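PDB 2YIH: CEL44C from Paenibacillus polymyxa, which hydrolyses internal beta-1,4-glucosidic linkages of xyloglucan and related glucans, this chain being the glycoside hydrolase family 44 part of a longer protein. Local coordinates for residues Tyr28-Asp33 / Glu38-Arg43; Tyr53-Asn58 / Asp160-Phe165; Gly78-Ala83 / Pro88-Thr93; Ala388-Trp391 / Val397-Tyr400. The protein carries 8 engineered substitutions. All coordinates share one frame; numbering follows the deposited sequence.

Contact 1 of 4, residues Tyr28-Asp33 / Glu38-Arg43; sequences YGTNQD and ENMAAR
The carboxylate of Asp-33 sits at the edge of the Arg-43 guanidinium, the two flat groups lying only 17° from coplanar. The grip is side-on and bidentate: NE of Arg-43 gives a nearly straight bond to OD1 of Asp-33 at 2.9 Å, while NH2 reaches OD2, and each oxygen uses its syn lone pair. A bend at chi3 (67°) swings the guanidinium back toward the 28-33 segment. Its remaining nitrogen, NH1, is bound by Phe-95 O and Ser-99 OG of helix 90-102, which fixes the group's rotation. A leucine in place of Arg-43 would probably leave the Asp-33 carboxylate without its counter-charge and break the link to that helix. The backbones of the two segments are the first two neighbouring parallel strands of the TIM barrel, with Gly-29 bridged to Ala-42 and Thr-30 to Arg-43. Ala-41 N donates to Tyr-28 O at 2.8 Å, the same oxygen taking a weak second bond from Ala-42 N, and Thr-30 N returns a bond to Ala-42 O at 3.1 Å. Met-40, bent at chi2, crosses Thr-30 at about a right angle and rests its CE 3.9 Å from Thr-30 CB.

Contact 2 of 4, residues Tyr53-Asn58 / Asp160-Phe165; sequences YNWENN and DEFVHF. With CA (calcium ion), chain C.
Trp-55 and Phe-162 each lay their CB over the other's ring, an unusual reciprocal pair of CH-pi contacts. Phe-162 CB stands 3.5 Å from the centroid of the five-membered ring of Trp-55, only 7° off its normal; Trp-55 CB returns the contact at 4.0 Å from the Phe-162 centroid. With Phe-165 they form an aromatic cluster that fastens the loop 53-58 to helix 159-170, which precedes barrel strand 181-184 of the TIM-barrel fold. The side chains of Trp-55 and Phe-162 slide past each other in opposite directions, bringing Trp-55 CD2 within 3.3 Å of Phe-162 CD1. Phe-165 offers a face to the far rim of the indole, CZ3 of Trp-55 approaching its CG at 3.8 Å. The position of the indole follows from a chi1 of 80°, which places CG between the backbone N and the carbonyl carbon. An alanine here is likely to open a gap between loop and helix, leaving both phenylalanine rings without their common partner. Polar groups meet through one water, which gives protons to Glu-56 OE2 and Glu-161 OE1 and accepts weakly from Trp-55 NE1. Glu-161 OE2 is held by Lys-142 and Gln-147. Glu-56, next to the tryptophan, chelates the calcium ion with both oxygens, OE1 at 2.4 Å and OE2 at 2.5 Å.

Contact 3 of 4, residues Gly78-Ala83 / Pro88-Thr93; sequences GGLTQA and PGAVVT. Engineered in segment 88-93: Val-92 (natural residue Thr). With EDO (1,2-ethanediol), chain N.
Apolar contact comes first, and Leu-80 carries it against Ala-90 and Val-91. One branch does the touching: CD1 of Leu-80 lies 3.7 Å from Ala-90 CB, and it comes equally near the Ala-90 backbone. Val-91 CG2 is a looser neighbour, 4.1 Å from the same Leu-80 CD1. Leu-80 was modelled in two conformers, so the details of its fit are less certain. Its side chain also meets Cys-75, which is joined to Cys-85 by a disulfide. Helix capping is the second theme, for both segments sit at helix boundaries. Gly-79, with positive phi, ends helix 73-77 in a Schellman motif; Thr-81 is the N-cap of helix 82-85, its OG1 accepting from Glu-84 N. Gly-89, again with positive phi, is the N-cap of helix 90-102, which lies between the second and third strands of the TIM barrel. In the first turn of that helix Thr-93 N bonds to Gly-89 O at 2.9 Å, and Val-91 N donates to Asn-58 OD1. Solvent-derived contacts complete the account. A 1,2-ethanediol molecule, probably from the crystallisation liquor, shares a 2.6 Å hydrogen bond between its O1 and Thr-93 OG1, is also hydrogen-bonded to Asp-97 OD2, and brings its O2 to 3.5 Å from Leu-80 CD2.

Contact 4 of 4, residues Ala388-Trp391 / Val397-Tyr400; sequences ANYW and VNNY
Asn-398 and Tyr-390 meet through the ends of their side chains, amide against phenol, and they alone carry this small buried contact. Followed in order, the segment 397-400 begins with Val-397, whose carbonyl O lies 2.8 Å from the atom modelled as OD1 of Asn-398. The next residue, Asn-398, extends its amide to the tyrosine: the atom modelled as ND2 comes to 2.6 Å from Tyr-390 OH. The amide has probably been built turned over, so the identity of its nitrogen and oxygen, and with it the nature of both short approaches, remains doubtful. Its placement is clearer. The amide nitrogen as modelled sits in the plane of the Tyr-390 ring, at its edge, while the amide plane stands 87° from the ring plane. Tyr-390 reaches this point because its CG is anti to the backbone N (chi1 173°), which sends the ring off the strand toward the following helix, where Val-401 and Tyr-405 also touch it. Asn-398 occupies the N-cap position of helix 399-409, though its side chain makes no capping bond; its backbone O takes a weak bond from Ser-402 OG. With Asn-399 the helix begins, and its side chain rests on Asn-365. Tyr-400 then turns to other parts of the fold, packing on Ile-367 and hydrogen-bonding through OH to Asp-481 O in the neighbouring beta-sheet region. The whole belongs to the last beta-alpha unit of a TIM barrel, in which the eighth strand, 387-390, runs through a short loop into helix 399-409.

In the fold
Along the chain contact 1 closes before contact 2 opens, contact 3 falls between the two halves of contact 2, and contact 4 comes last. Contacts 1 and 4, their centres 9 Å apart, meet where the eight-stranded barrel closes: strand 29-30 lies beside strand 387-390, and probable hydrogen bonds join Asn-31 N to Tyr-390 O and Tyr-390 N to Gly-29 O. Contacts 2 and 3, with centres 12 Å apart, form a second group near the calcium site, where Trp-55 O probably accepts from Gly-89 N. Helix 90-102 connects the groups, starting in contact 3 and receiving Arg-43 of contact 1. Both groups therefore belong to the TIM-barrel domain, one at the seam between its first and last strands, the other on its outside beside the calcium ion.

Contact 1 of 4, residues Tyr28-Asp33 / Glu38-Arg43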
# COMPACT_ATOMS: atom_id res chain seq x y z
N TYR A 28 0.29 7.78 2.57
CA TYR A 28 0.56 7.54 3.99
C TYR A 28 -0.45 6.56 4.57
O TYR A 28 -1.43 6.95 5.24
CB TYR A 28 0.55 8.88 4.75
CG TYR A 28 1.41 9.95 4.05
CD1 TYR A 28 2.80 9.88 4.09
CD2 TYR A 28 0.82 11.00 3.34
CE1 TYR A 28 3.61 10.80 3.38
CE2 TYR A 28 1.62 11.97 2.67
CZ TYR A 28 3.01 11.86 2.71
OH TYR A 28 3.80 12.80 2.05
N GLY A 29 -0.22 5.29 4.30
CA GLY A 29 -1.25 4.32 4.57
C GLY A 29 -0.66 3.06 5.12
O GLY A 29 0.53 2.78 4.93
N THR A 30 -1.50 2.26 5.75
CA THR A 30 -0.98 1.02 6.32
C THR A 30 -2.02 -0.08 6.27
O THR A 30 -3.20 0.17 5.97
CB THR A 30 -0.46 1.25 7.77
OG1 THR A 30 0.32 0.10 8.18
CG2 THR A 30 -1.66 1.49 8.73
N ASN A 31 -1.54 -1.30 6.51
CA ASN A 31 -2.40 -2.46 6.76
C ASN A 31 -2.59 -2.58 8.26
O ASN A 31 -3.53 -2.01 8.80
CB ASN A 31 -1.75 -3.71 6.15
CG ASN A 31 -1.99 -3.78 4.66
OD1 ASN A 31 -3.08 -4.18 4.23
ND2 ASN A 31 -1.01 -3.34 3.86
N GLN A 32 -1.64 -3.21 8.94
CA GLN A 32 -1.70 -3.25 10.41
C GLN A 32 -1.50 -1.86 10.95
O GLN A 32 -0.60 -1.14 10.50
CB GLN A 32 -0.57 -4.14 10.96
CG GLN A 32 -0.66 -5.60 10.48
CD GLN A 32 0.10 -5.85 9.21
OE1 GLN A 32 0.47 -4.92 8.48
NE2 GLN A 32 0.39 -7.12 8.93
N ASP A 33 -2.31 -1.44 11.92
CA ASP A 33 -1.95 -0.22 12.62
C ASP A 33 -0.59 -0.36 13.31
O ASP A 33 -0.27 -1.43 13.83
CB ASP A 33 -3.03 0.17 13.63
CG ASP A 33 -4.35 0.46 12.96
OD1 ASP A 33 -4.34 1.16 11.93
OD2 ASP A 33 -5.38 0.05 13.52
N GLU A 38 1.31 7.85 13.94
CA GLU A 38 1.92 8.10 12.64
C GLU A 38 1.07 9.07 11.81
O GLU A 38 1.50 9.46 10.73
CB GLU A 38 2.04 6.78 11.87
CG GLU A 38 3.10 5.76 12.41
CD GLU A 38 2.60 4.93 13.55
OE1 GLU A 38 1.37 4.90 13.82
OE2 GLU A 38 3.45 4.34 14.21
N ASN A 39 -0.16 9.35 12.26
CA ASN A 39 -1.08 10.24 11.51
C ASN A 39 -1.28 9.77 10.06
O ASN A 39 -1.03 10.50 9.09
CB ASN A 39 -0.55 11.68 11.57
CG ASN A 39 -1.53 12.69 10.97
OD1 ASN A 39 -2.75 12.49 11.01
ND2 ASN A 39 -0.99 13.77 10.39
N MET A 40 -1.59 8.48 9.93
CA MET A 40 -1.92 7.87 8.64
C MET A 40 -3.14 8.56 8.03
O MET A 40 -3.99 9.05 8.76
CB MET A 40 -2.26 6.38 8.87
CG MET A 40 -1.04 5.57 9.34
SD MET A 40 0.16 5.29 8.02
CE MET A 40 1.40 4.41 8.98
N ALA A 41 -3.26 8.50 6.71
CA ALA A 41 -4.45 8.97 5.99
C ALA A 41 -5.26 7.84 5.35
O ALA A 41 -6.37 8.06 4.85
CB ALA A 41 -4.05 10.07 4.87
N ALA A 42 -4.71 6.63 5.38
CA ALA A 42 -5.41 5.51 4.73
C ALA A 42 -5.16 4.21 5.49
O ALA A 42 -4.05 3.95 5.91
CB ALA A 42 -4.94 5.35 3.25
N ARG A 43 -6.21 3.42 5.66
CA ARG A 43 -6.10 2.11 6.32
C ARG A 43 -6.71 1.04 5.43
O ARG A 43 -7.76 1.29 4.82
CB ARG A 43 -6.81 2.16 7.70
CG ARG A 43 -6.07 3.14 8.64
CD ARG A 43 -6.80 3.32 9.99
NE ARG A 43 -6.80 2.11 10.82
CZ ARG A 43 -7.90 1.45 11.17
NH1 ARG A 43 -9.08 1.76 10.63
NH2 ARG A 43 -7.82 0.45 12.02

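Contact 2 of 4, residues Tyr53-Asn58 / Asp160-Phe165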
# COMPACT_ATOMS: atom_id res chain seq x y z
N TYR A 53 -12.88 -14.51 4.70
CA TYR A 53 -13.62 -13.86 5.77
C TYR A 53 -15.14 -13.84 5.48
O TYR A 53 -15.57 -13.43 4.39
CB TYR A 53 -13.09 -12.41 5.99
CG TYR A 53 -14.01 -11.55 6.88
CD1 TYR A 53 -14.05 -11.72 8.28
CD2 TYR A 53 -14.90 -10.63 6.29
CE1 TYR A 53 -14.87 -10.94 9.08
CE2 TYR A 53 -15.73 -9.85 7.08
CZ TYR A 53 -15.73 -10.01 8.47
OH TYR A 53 -16.60 -9.22 9.21
N ASN A 54 -15.90 -14.33 6.45
CA ASN A 54 -17.36 -14.45 6.36
C ASN A 54 -17.94 -13.32 7.22
O ASN A 54 -17.80 -13.33 8.43
CB ASN A 54 -17.73 -15.80 6.97
CG ASN A 54 -19.24 -16.03 7.01
OD1 ASN A 54 -20.02 -15.09 6.89
ND2 ASN A 54 -19.65 -17.30 7.17
N TRP A 55 -18.55 -12.32 6.59
CA TRP A 55 -19.04 -11.17 7.36
C TRP A 55 -20.15 -11.53 8.36
O TRP A 55 -20.37 -10.80 9.35
CB TRP A 55 -19.51 -10.06 6.42
CG TRP A 55 -20.90 -10.26 5.82
CD1 TRP A 55 -21.20 -10.97 4.68
CD2 TRP A 55 -22.13 -9.62 6.23
NE1 TRP A 55 -22.56 -10.87 4.40
CE2 TRP A 55 -23.15 -10.05 5.34
CE3 TRP A 55 -22.48 -8.73 7.27
CZ2 TRP A 55 -24.48 -9.64 5.46
CZ3 TRP A 55 -23.82 -8.32 7.40
CH2 TRP A 55 -24.79 -8.76 6.48
N GLU A 56 -20.91 -12.59 8.05
CA GLU A 56 -22.05 -12.94 8.90
C GLU A 56 -21.63 -13.36 10.28
O GLU A 56 -22.33 -13.03 11.27
CB GLU A 56 -22.93 -14.03 8.26
CG GLU A 56 -23.40 -13.68 6.83
CD GLU A 56 -24.29 -14.77 6.27
OE1 GLU A 56 -24.22 -15.94 6.76
OE2 GLU A 56 -25.06 -14.48 5.35
N ASN A 57 -20.53 -14.11 10.38
CA ASN A 57 -20.08 -14.61 11.69
C ASN A 57 -18.67 -14.16 12.08
O ASN A 57 -18.19 -14.53 13.13
CB ASN A 57 -20.20 -16.15 11.76
CG ASN A 57 -19.32 -16.88 10.74
OD1 ASN A 57 -18.49 -16.29 10.08
ND2 ASN A 57 -19.49 -18.19 10.65
N ASN A 58 -18.01 -13.41 11.18
CA ASN A 58 -16.63 -12.90 11.39
C ASN A 58 -15.52 -13.95 11.38
O ASN A 58 -14.38 -13.64 11.70
CB ASN A 58 -16.50 -12.01 12.63
CG ASN A 58 -17.41 -10.81 12.56
OD1 ASN A 58 -17.22 -9.90 11.74
ND2 ASN A 58 -18.44 -10.80 13.42
N ASP A 160 -23.34 -8.41 -1.97
CA ASP A 160 -24.05 -7.14 -2.09
C ASP A 160 -24.90 -6.83 -0.85
O ASP A 160 -25.11 -5.66 -0.52
CB ASP A 160 -24.81 -7.00 -3.43
CG ASP A 160 -25.99 -7.96 -3.59
OD1 ASP A 160 -26.14 -8.93 -2.82
OD2 ASP A 160 -26.76 -7.73 -4.54
N GLU A 161 -25.35 -7.87 -0.15
CA GLU A 161 -26.03 -7.72 1.14
C GLU A 161 -25.09 -7.08 2.17
O GLU A 161 -25.48 -6.23 2.96
CB GLU A 161 -26.54 -9.08 1.63
CG GLU A 161 -27.38 -8.95 2.90
CD GLU A 161 -28.16 -10.21 3.19
OE1 GLU A 161 -27.54 -11.26 3.36
OE2 GLU A 161 -29.41 -10.15 3.16
N PHE A 162 -23.83 -7.50 2.14
CA PHE A 162 -22.87 -6.93 3.05
C PHE A 162 -22.63 -5.45 2.69
O PHE A 162 -22.50 -4.59 3.58
CB PHE A 162 -21.58 -7.73 2.95
CG PHE A 162 -20.45 -7.14 3.75
CD1 PHE A 162 -20.63 -6.88 5.12
CD2 PHE A 162 -19.25 -6.82 3.14
CE1 PHE A 162 -19.58 -6.35 5.87
CE2 PHE A 162 -18.20 -6.28 3.90
CZ PHE A 162 -18.38 -6.07 5.25
N VAL A 163 -22.44 -5.17 1.40
CA VAL A 163 -22.25 -3.77 1.01
C VAL A 163 -23.47 -2.92 1.38
O VAL A 163 -23.35 -1.81 1.90
CB VAL A 163 -21.87 -3.61 -0.49
CG1 VAL A 163 -21.67 -2.09 -0.84
CG2 VAL A 163 -20.59 -4.39 -0.79
N HIS A 164 -24.66 -3.47 1.18
CA HIS A 164 -25.87 -2.77 1.62
C HIS A 164 -25.87 -2.48 3.12
O HIS A 164 -26.32 -1.40 3.55
CB HIS A 164 -27.12 -3.57 1.20
CG HIS A 164 -28.39 -3.08 1.82
ND1 HIS A 164 -29.20 -2.13 1.22
CD2 HIS A 164 -29.01 -3.42 2.98
CE1 HIS A 164 -30.24 -1.89 2.00
NE2 HIS A 164 -30.14 -2.65 3.08
N PHE A 165 -25.44 -3.46 3.93
CA PHE A 165 -25.30 -3.33 5.38
C PHE A 165 -24.38 -2.15 5.75
O PHE A 165 -24.73 -1.36 6.64
CB PHE A 165 -24.80 -4.67 5.97
CG PHE A 165 -24.42 -4.61 7.42
CD1 PHE A 165 -25.37 -4.85 8.42
CD2 PHE A 165 -23.09 -4.37 7.80
CE1 PHE A 165 -25.00 -4.80 9.78
CE2 PHE A 165 -22.71 -4.39 9.14
CZ PHE A 165 -23.67 -4.57 10.13
CA CA C . -25.86 -16.85 5.26
O HOH W 1 -24.98 -12.49 3.45
O HOH W 2 -27.57 -15.78 3.85
O HOH W 3 -24.82 -18.71 6.32

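Contact 3 of 4, residues Gly78-Ala83 / Pro88-Thr93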
# COMPACT_ATOMS: atom_id res chain seq x y z
N GLY A 78 -8.70 -7.31 15.63
CA GLY A 78 -9.41 -6.05 15.69
C GLY A 78 -9.74 -5.60 17.10
O GLY A 78 -10.34 -4.54 17.29
N GLY A 79 -9.42 -6.45 18.09
CA GLY A 79 -9.70 -6.15 19.52
C GLY A 79 -11.13 -6.32 19.95
O GLY A 79 -11.57 -5.71 20.93
N LEU A 80 -11.88 -7.16 19.24
CA LEU A 80 -13.28 -7.37 19.56
C LEU A 80 -13.40 -8.33 20.74
O LEU A 80 -12.65 -9.29 20.84
CB LEU A 80 -14.01 -7.96 18.36
CG LEU A 80 -14.12 -7.08 17.11
CD1 LEU A 80 -15.10 -7.71 16.12
CD2 LEU A 80 -14.58 -5.68 17.50
N THR A 81 -14.40 -8.10 21.58
CA THR A 81 -14.79 -9.09 22.58
C THR A 81 -15.41 -10.31 21.93
O THR A 81 -15.88 -10.26 20.79
CB THR A 81 -15.83 -8.49 23.54
OG1 THR A 81 -17.05 -8.23 22.82
CG2 THR A 81 -15.30 -7.22 24.20
N GLN A 82 -15.50 -11.39 22.70
CA GLN A 82 -16.26 -12.57 22.26
C GLN A 82 -17.69 -12.22 21.86
O GLN A 82 -18.20 -12.72 20.86
CB GLN A 82 -16.23 -13.66 23.35
CG GLN A 82 -14.79 -14.18 23.62
CD GLN A 82 -14.70 -15.11 24.84
OE1 GLN A 82 -14.69 -16.34 24.69
NE2 GLN A 82 -14.67 -14.54 26.03
N ALA A 83 -18.34 -11.33 22.61
CA ALA A 83 -19.69 -10.93 22.26
C ALA A 83 -19.74 -10.10 20.97
O ALA A 83 -20.61 -10.30 20.13
CB ALA A 83 -20.37 -10.17 23.44
N PRO A 88 -22.90 -9.65 13.23
CA PRO A 88 -22.57 -9.59 11.80
C PRO A 88 -21.82 -8.33 11.45
O PRO A 88 -22.19 -7.22 11.89
CB PRO A 88 -23.94 -9.64 11.11
CG PRO A 88 -24.76 -10.50 12.05
CD PRO A 88 -24.30 -10.08 13.44
N GLY A 89 -20.74 -8.52 10.70
CA GLY A 89 -19.98 -7.42 10.13
C GLY A 89 -19.03 -6.74 11.12
O GLY A 89 -18.35 -5.78 10.74
N ALA A 90 -18.99 -7.22 12.36
CA ALA A 90 -18.29 -6.47 13.44
C ALA A 90 -16.79 -6.25 13.19
O ALA A 90 -16.24 -5.22 13.56
CB ALA A 90 -18.54 -7.13 14.81
N VAL A 91 -16.11 -7.20 12.56
CA VAL A 91 -14.68 -6.95 12.26
C VAL A 91 -14.55 -5.71 11.35
O VAL A 91 -13.68 -4.83 11.56
CB VAL A 91 -14.00 -8.18 11.57
CG1 VAL A 91 -12.67 -7.79 10.90
CG2 VAL A 91 -13.74 -9.31 12.61
N VAL A 92 -15.43 -5.63 10.36
CA VAL A 92 -15.34 -4.56 9.37
C VAL A 92 -15.86 -3.23 9.93
O VAL A 92 -15.26 -2.17 9.70
CB VAL A 92 -16.05 -4.91 8.09
CG1 VAL A 92 -15.98 -3.71 7.09
CG2 VAL A 92 -15.37 -6.14 7.47
N THR A 93 -16.97 -3.28 10.65
CA THR A 93 -17.49 -2.05 11.25
C THR A 93 -16.58 -1.51 12.36
O THR A 93 -16.39 -0.28 12.47
CB THR A 93 -18.96 -2.20 11.78
OG1 THR A 93 -19.01 -3.16 12.86
CG2 THR A 93 -19.88 -2.60 10.63
C1 EDO N . -18.91 -2.71 15.86
O1 EDO N . -18.84 -1.59 14.97
C2 EDO N . -17.89 -2.64 16.99
O2 EDO N . -17.64 -4.00 17.39

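Contact 4 of 4, residues Ala388-Trp391 / Val397-Tyr400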
# COMPACT_ATOMS: atom_id res chain seq x y z
N ALA A 388 -0.97 3.78 -0.84
CA ALA A 388 0.07 2.78 -0.55
C ALA A 388 -0.06 2.39 0.90
O ALA A 388 -0.24 3.26 1.74
CB ALA A 388 1.51 3.35 -0.80
N ASN A 389 0.07 1.10 1.18
CA ASN A 389 -0.21 0.55 2.53
C ASN A 389 0.93 -0.40 2.94
O ASN A 389 1.13 -1.46 2.35
CB ASN A 389 -1.58 -0.19 2.56
CG ASN A 389 -2.72 0.70 2.12
OD1 ASN A 389 -3.45 1.31 2.96
ND2 ASN A 389 -2.89 0.80 0.82
N TYR A 390 1.73 0.05 3.90
CA TYR A 390 2.79 -0.79 4.48
C TYR A 390 2.19 -2.10 5.05
O TYR A 390 1.04 -2.12 5.53
CB TYR A 390 3.44 0.01 5.60
CG TYR A 390 4.43 -0.76 6.41
CD1 TYR A 390 5.65 -1.12 5.86
CD2 TYR A 390 4.12 -1.16 7.71
CE1 TYR A 390 6.57 -1.85 6.60
CE2 TYR A 390 5.06 -1.85 8.50
CZ TYR A 390 6.27 -2.22 7.90
OH TYR A 390 7.21 -2.91 8.62
N TRP A 391 2.95 -3.18 4.93
CA TRP A 391 2.58 -4.45 5.58
C TRP A 391 3.68 -4.87 6.57
O TRP A 391 4.85 -4.94 6.23
CB TRP A 391 2.41 -5.54 4.49
CG TRP A 391 2.07 -6.84 5.11
CD1 TRP A 391 2.95 -7.78 5.58
CD2 TRP A 391 0.75 -7.34 5.35
NE1 TRP A 391 2.24 -8.85 6.13
CE2 TRP A 391 0.89 -8.59 6.01
CE3 TRP A 391 -0.53 -6.85 5.10
CZ2 TRP A 391 -0.22 -9.38 6.38
CZ3 TRP A 391 -1.64 -7.63 5.48
CH2 TRP A 391 -1.47 -8.85 6.15
N VAL A 397 6.76 -4.22 17.65
CA VAL A 397 7.08 -2.86 17.16
C VAL A 397 7.88 -2.91 15.85
O VAL A 397 8.61 -3.86 15.60
CB VAL A 397 7.82 -2.00 18.20
CG1 VAL A 397 6.94 -1.82 19.45
CG2 VAL A 397 9.17 -2.59 18.55
N ASN A 398 7.68 -1.91 15.01
CA ASN A 398 8.50 -1.72 13.81
C ASN A 398 8.98 -0.27 13.92
O ASN A 398 8.53 0.62 13.20
CB ASN A 398 7.67 -1.88 12.53
CG ASN A 398 7.26 -3.36 12.23
OD1 ASN A 398 7.47 -4.32 13.04
ND2 ASN A 398 6.62 -3.53 11.09
N ASN A 399 9.95 -0.07 14.79
CA ASN A 399 10.26 1.28 15.29
C ASN A 399 10.74 2.21 14.20
O ASN A 399 10.41 3.38 14.22
CB ASN A 399 11.32 1.23 16.39
CG ASN A 399 10.77 0.65 17.68
OD1 ASN A 399 9.66 1.00 18.12
ND2 ASN A 399 11.51 -0.29 18.25
N TYR A 400 11.55 1.70 13.27
CA TYR A 400 12.12 2.58 12.24
C TYR A 400 11.17 2.81 11.06
O TYR A 400 11.24 3.87 10.39
CB TYR A 400 13.52 2.13 11.82
CG TYR A 400 14.62 2.66 12.73
CD1 TYR A 400 14.98 4.01 12.69
CD2 TYR A 400 15.23 1.83 13.69
CE1 TYR A 400 15.99 4.51 13.51
CE2 TYR A 400 16.25 2.31 14.50
CZ TYR A 400 16.58 3.65 14.45
OH TYR A 400 17.59 4.15 15.27